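Local coordinates for protein transcriptional regulator (Streptococcus pneumoniae, PDB 2GNP) that probably regulates transcription in response to a sugar ligand, through a putative sugar-binding domain with a Rossmann-like fold, at residues A[142-145]-A[146-150]; A[131-134]-A[135-139]. All blocks are in the same frame, centred on the assembly; numbering follows the deposited sequence.

Overall arrangement
Interaction 2 (131-139) and interaction 1 (142-150) follow each other along the chain: interaction 2 covers the C-terminal part of helix 129-136, interaction 1 the whole of helix 142-147 and the turn that follows. Their centres lie about 13 Å apart, on the same side of the molecule, about 24 and 18 Å respectively from the centre of the chain. They touch where Lys145 CD packs 3.3 Å from Leu136 O, and where Trp148 CZ3 comes 4.2 Å from Leu136 CD2. Phe141, in the connection between them, meets Trp148 as well as Ile135 and Leu136. Interaction 1 rests on strand 85-88 of the sheet of the putative sugar-binding domain, whereas interaction 2 is a surface contact.

Interaction 1: A[142-145]-A[146-150]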
loop_
_atom_site.group_PDB
_atom_site.type_symbol
_atom_site.label_atom_id
_atom_site.label_comp_id
_atom_site.label_asym_id
_atom_site.label_seq_id
_atom_site.Cartn_x
_atom_site.Cartn_y
_atom_site.Cartn_z
ATOM N N GLU A 142 19.891 -6.990 -8.356
ATOM C CA GLU A 142 20.231 -7.483 -7.023
ATOM C C GLU A 142 20.124 -6.427 -5.915
ATOM O O GLU A 142 19.690 -6.743 -4.800
ATOM C CB GLU A 142 21.654 -8.063 -7.024
ATOM C CG GLU A 142 22.025 -8.564 -5.716
ATOM C CD GLU A 142 23.198 -9.522 -5.843
ATOM O OE1 GLU A 142 24.357 -9.024 -5.918
ATOM O OE2 GLU A 142 22.931 -10.748 -5.886
ATOM N N ASN A 143 20.626 -5.220 -6.184
ATOM C CA ASN A 143 20.587 -4.134 -5.185
ATOM C C ASN A 143 19.124 -3.948 -4.698
ATOM O O ASN A 143 18.858 -3.828 -3.488
ATOM C CB ASN A 143 21.115 -2.792 -5.764
ATOM C CG ASN A 143 22.621 -2.781 -6.087
ATOM O OD1 ASN A 143 23.076 -2.120 -7.069
ATOM N ND2 ASN A 143 23.416 -3.458 -5.245
ATOM N N LEU A 144 18.205 -3.915 -5.649
ATOM C CA LEU A 144 16.795 -3.587 -5.329
ATOM C C LEU A 144 16.207 -4.800 -4.572
ATOM O O LEU A 144 15.622 -4.672 -3.505
ATOM C CB LEU A 144 16.029 -3.272 -6.613
ATOM C CG LEU A 144 14.740 -2.469 -6.406
ATOM C CD1 LEU A 144 13.697 -2.761 -7.386
ATOM C CD2 LEU A 144 14.249 -2.171 -4.976
ATOM N N LYS A 145 16.455 -6.014 -5.103
ATOM C CA LYS A 145 16.008 -7.241 -4.411
ATOM C C LYS A 145 16.442 -7.320 -2.977
ATOM O O LYS A 145 15.653 -7.679 -2.118
ATOM C CB LYS A 145 16.574 -8.469 -5.164
ATOM C CG LYS A 145 16.214 -9.847 -4.512
ATOM C CD LYS A 145 16.510 -11.031 -5.468
ATOM C CE LYS A 145 16.066 -12.362 -4.836
ATOM N NZ LYS A 145 16.031 -13.440 -5.894
ATOM N N ASN A 146 17.715 -6.987 -2.721
ATOM C CA ASN A 146 18.292 -7.012 -1.374
ATOM C C ASN A 146 17.680 -5.926 -0.502
ATOM O O ASN A 146 17.396 -6.150 0.649
ATOM C CB ASN A 146 19.803 -6.867 -1.420
ATOM C CG ASN A 146 20.488 -8.158 -1.920
ATOM O OD1 ASN A 146 19.874 -9.228 -1.891
ATOM N ND2 ASN A 146 21.759 -8.057 -2.308
ATOM N N SER A 147 17.487 -4.759 -1.092
ATOM C CA SER A 147 16.896 -3.659 -0.384
ATOM C C SER A 147 15.465 -3.957 0.085
ATOM O O SER A 147 15.065 -3.550 1.172
ATOM C CB SER A 147 17.013 -2.343 -1.195
ATOM O OG SER A 147 18.380 -1.869 -1.278
ATOM N N TRP A 148 14.683 -4.703 -0.709
ATOM C CA TRP A 148 13.372 -5.150 -0.224
ATOM C C TRP A 148 13.396 -5.976 1.055
ATOM O O TRP A 148 12.361 -6.086 1.727
ATOM C CB TRP A 148 12.666 -5.953 -1.315
ATOM C CG TRP A 148 12.128 -5.186 -2.484
ATOM C CD1 TRP A 148 11.772 -3.823 -2.536
ATOM C CD2 TRP A 148 11.750 -5.743 -3.735
ATOM N NE1 TRP A 148 11.267 -3.518 -3.754
ATOM C CE2 TRP A 148 11.246 -4.676 -4.529
ATOM C CE3 TRP A 148 11.829 -7.053 -4.299
ATOM C CZ2 TRP A 148 10.808 -4.855 -5.833
ATOM C CZ3 TRP A 148 11.386 -7.224 -5.630
ATOM C CH2 TRP A 148 10.883 -6.142 -6.373
ATOM N N LYS A 149 14.555 -6.564 1.369
ATOM C CA LYS A 149 14.714 -7.382 2.571
ATOM C C LYS A 149 15.138 -6.579 3.780
ATOM O O LYS A 149 15.156 -7.117 4.882
ATOM C CB LYS A 149 15.645 -8.575 2.322
ATOM C CG LYS A 149 15.101 -9.470 1.170
ATOM C CD LYS A 149 16.055 -10.565 0.748
ATOM C CE LYS A 149 15.413 -11.542 -0.256
ATOM N NZ LYS A 149 13.959 -11.950 -0.010
ATOM N N ASP A 150 15.497 -5.317 3.585
ATOM C CA ASP A 150 15.914 -4.541 4.734
ATOM C C ASP A 150 15.432 -3.074 4.751
ATOM O O ASP A 150 16.117 -2.146 5.252
ATOM C CB ASP A 150 17.421 -4.711 4.984
ATOM C CG ASP A 150 18.220 -3.784 4.208
ATOM O OD1 ASP A 150 17.880 -3.567 3.028
ATOM O OD2 ASP A 150 19.174 -3.221 4.807
HETATM O O HOH W 1 22.799 -5.127 -3.001
HETATM O O HOH W 2 13.637 -9.507 -2.143
#
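Asn146, Ser147 and Trp148 each donate a backbone N-H to the carbonyl four residues back, on Glu142, Asn143 and Leu144, so 142-147 is wound as alpha-helix. The bond from Trp148 N to Leu144 O is 2.9 Å long. A type I beta turn spans Ser147 to Asp150, overlapping the last of these bonds. Ser147 adds a side-chain bond: with chi1 at -69°, OG stands beside its own backbone N and donates to Asn143 O at 3.0 Å. That oxygen is thus gripped twice, by Ser147 N and OG, which approach from opposite faces of the carbonyl plane. Ser147 OG also bonds to Lys60, at the start of strand 60-63, and the same lysine pairs with Asp150.

On the buried side, Leu144 places CD2 over one face of the Trp148 indole as a CH-pi contact, 3.9 Å from the centroid of the five-membered ring. The methyl is offset toward the rim, its nearest ring atom being NE1, while CD1 meets CZ2 farther along. The indole N-H is satisfied by the carbonyl of Pro88, which ties this amphipathic helix of the Rossmann-like domain to parallel strand 85-88; Leu144 also packs on Tyr87 and Pro88.

The other side of the helix is polar and exposed. Glu142 CG lies 3.5 Å from Asn146 ND2, with carboxylate and amide planes only 16° apart, and a water accepts from both Asn143 ND2 and Asn146 ND2. A second water donates to Lys145 O at 2.7 Å and accepts only weakly from Lys149 NZ, whose stronger partner is Asp217. Lys145 NZ, at the end of an extended chain, stays 6.4 Å from Lys149 NZ.

Interaction 2: A[131-134]-A[135-139]; sequences LADG and ILQSR
Asp133 and Gln137 share the same first torsion, -72° and -68°, which sets each CG beside its own backbone N; the two side chains, one helical turn apart, consequently run alongside each other and point the same way. Beyond CG the glutamine is extended, and its amide stacks on the aspartate carboxylate with the planes 10° apart. The approach is a loose one, with Gln137 OE1 4.0 Å from Asp133 CG. The aspartate has its charged partner in Lys129, one turn earlier, whose NZ forms a salt bridge with OD2.

Three backbone bonds of i to i+4 spacing wind this part of the helix, the ordinary alpha-helical pattern. Leu136 N donates to Ala132 O at 2.8 Å, almost straight, and Gln137 N reaches Asp133 O at the same distance. The bond from Ile135 N to Leu131 O is longer, 3.2 Å. Leu136 leans back over the preceding turn, its CG 3.4 Å from Ala132 O, while Ile135 rests CG1 and CD1 against Leu131 O.

After Gln137 the helical pattern breaks. Ser138 N and Ser138 OG both donate to Ile135 O, OG at 2.8 Å, so two bonds from one residue hold this carbonyl at the C-terminal end of the helix. Ser138 CB comes within 3.2 Å of Gly134 O. The same residue's OG is hydrogen-bonded to Phe141 N, linking the end of this helix to the residue just before helix 142-147. Helix 129-136 is a short surface helix of the putative sugar-binding domain, with Ile135 packing on Gln126, Tyr140 and Phe141, and Leu136 joining Ile135 against Phe141 in the connection that leads into helix 142-147 and on to strand 153-160.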
loop_
_atom_site.group_PDB
_atom_site.type_symbol
_atom_site.label_atom_id
_atom_site.label_comp_id
_atom_site.label_asym_id
_atom_site.label_seq_id
_atom_site.Cartn_x
_atom_site.Cartn_y
_atom_site.Cartn_z
ATOM N N LEU A 131 10.750 -15.418 -17.397
ATOM C CA LEU A 131 11.041 -13.992 -17.633
ATOM C C LEU A 131 11.132 -13.237 -16.287
ATOM O O LEU A 131 12.102 -12.487 -16.061
ATOM C CB LEU A 131 9.955 -13.383 -18.500
ATOM C CG LEU A 131 10.005 -13.818 -19.951
ATOM C CD1 LEU A 131 8.843 -13.177 -20.660
ATOM C CD2 LEU A 131 11.332 -13.355 -20.554
ATOM N N ALA A 132 10.186 -13.503 -15.390
ATOM C CA ALA A 132 10.222 -12.852 -14.063
ATOM C C ALA A 132 11.500 -13.220 -13.315
ATOM O O ALA A 132 12.190 -12.351 -12.759
ATOM C CB ALA A 132 9.017 -13.235 -13.234
ATOM N N ASP A 133 11.830 -14.518 -13.284
ATOM C CA ASP A 133 13.057 -14.936 -12.611
ATOM C C ASP A 133 14.350 -14.373 -13.240
ATOM O O ASP A 133 15.290 -14.054 -12.516
ATOM C CB ASP A 133 13.161 -16.437 -12.600
ATOM C CG ASP A 133 12.189 -17.090 -11.669
ATOM O OD1 ASP A 133 11.624 -16.443 -10.759
ATOM O OD2 ASP A 133 12.059 -18.329 -11.816
ATOM N N GLY A 134 14.370 -14.258 -14.561
ATOM C CA GLY A 134 15.460 -13.611 -15.281
ATOM C C GLY A 134 15.718 -12.198 -14.751
ATOM O O GLY A 134 16.880 -11.808 -14.596
ATOM N N ILE A 135 14.631 -11.466 -14.458
ATOM C CA ILE A 135 14.747 -10.099 -13.862
ATOM C C ILE A 135 15.125 -10.227 -12.382
ATOM O O ILE A 135 16.112 -9.641 -11.907
ATOM C CB ILE A 135 13.453 -9.326 -14.030
ATOM C CG1 ILE A 135 13.170 -9.002 -15.498
ATOM C CG2 ILE A 135 13.428 -8.056 -13.161
ATOM C CD1 ILE A 135 11.725 -8.625 -15.774
ATOM N N LEU A 136 14.368 -11.014 -11.622
ATOM C CA LEU A 136 14.588 -11.027 -10.181
ATOM C C LEU A 136 15.968 -11.522 -9.759
ATOM O O LEU A 136 16.509 -11.062 -8.743
ATOM C CB LEU A 136 13.497 -11.833 -9.476
ATOM C CG LEU A 136 12.065 -11.266 -9.592
ATOM C CD1 LEU A 136 11.144 -12.378 -9.017
ATOM C CD2 LEU A 136 11.857 -9.989 -8.798
ATOM N N GLN A 137 16.499 -12.484 -10.528
ATOM C CA GLN A 137 17.759 -13.137 -10.200
ATOM C C GLN A 137 18.950 -12.484 -10.917
ATOM O O GLN A 137 20.071 -12.995 -10.861
ATOM C CB GLN A 137 17.658 -14.621 -10.580
ATOM C CG GLN A 137 16.653 -15.445 -9.694
ATOM C CD GLN A 137 16.389 -16.919 -10.222
ATOM O OE1 GLN A 137 15.614 -17.668 -9.621
ATOM N NE2 GLN A 137 17.042 -17.310 -11.335
ATOM N N SER A 138 18.702 -11.378 -11.623
ATOM C CA SER A 138 19.744 -10.755 -12.448
ATOM C C SER A 138 20.812 -10.043 -11.616
ATOM O O SER A 138 20.598 -9.714 -10.484
ATOM C CB SER A 138 19.127 -9.777 -13.455
ATOM O OG SER A 138 18.604 -8.671 -12.703
ATOM N N ARG A 139 22.005 -9.838 -12.169
ATOM C CA ARG A 139 22.994 -9.042 -11.453
ATOM C C ARG A 139 22.512 -7.610 -11.279
ATOM O O ARG A 139 22.807 -7.012 -10.241
ATOM C CB ARG A 139 24.316 -8.938 -12.247
ATOM C CG ARG A 139 25.506 -8.714 -11.424
ATOM C CD ARG A 139 26.757 -8.720 -12.318
ATOM N NE ARG A 139 27.943 -8.586 -11.481
ATOM C CZ ARG A 139 28.577 -7.448 -11.232
ATOM N NH1 ARG A 139 28.139 -6.286 -11.763
ATOM N NH2 ARG A 139 29.630 -7.476 -10.404
#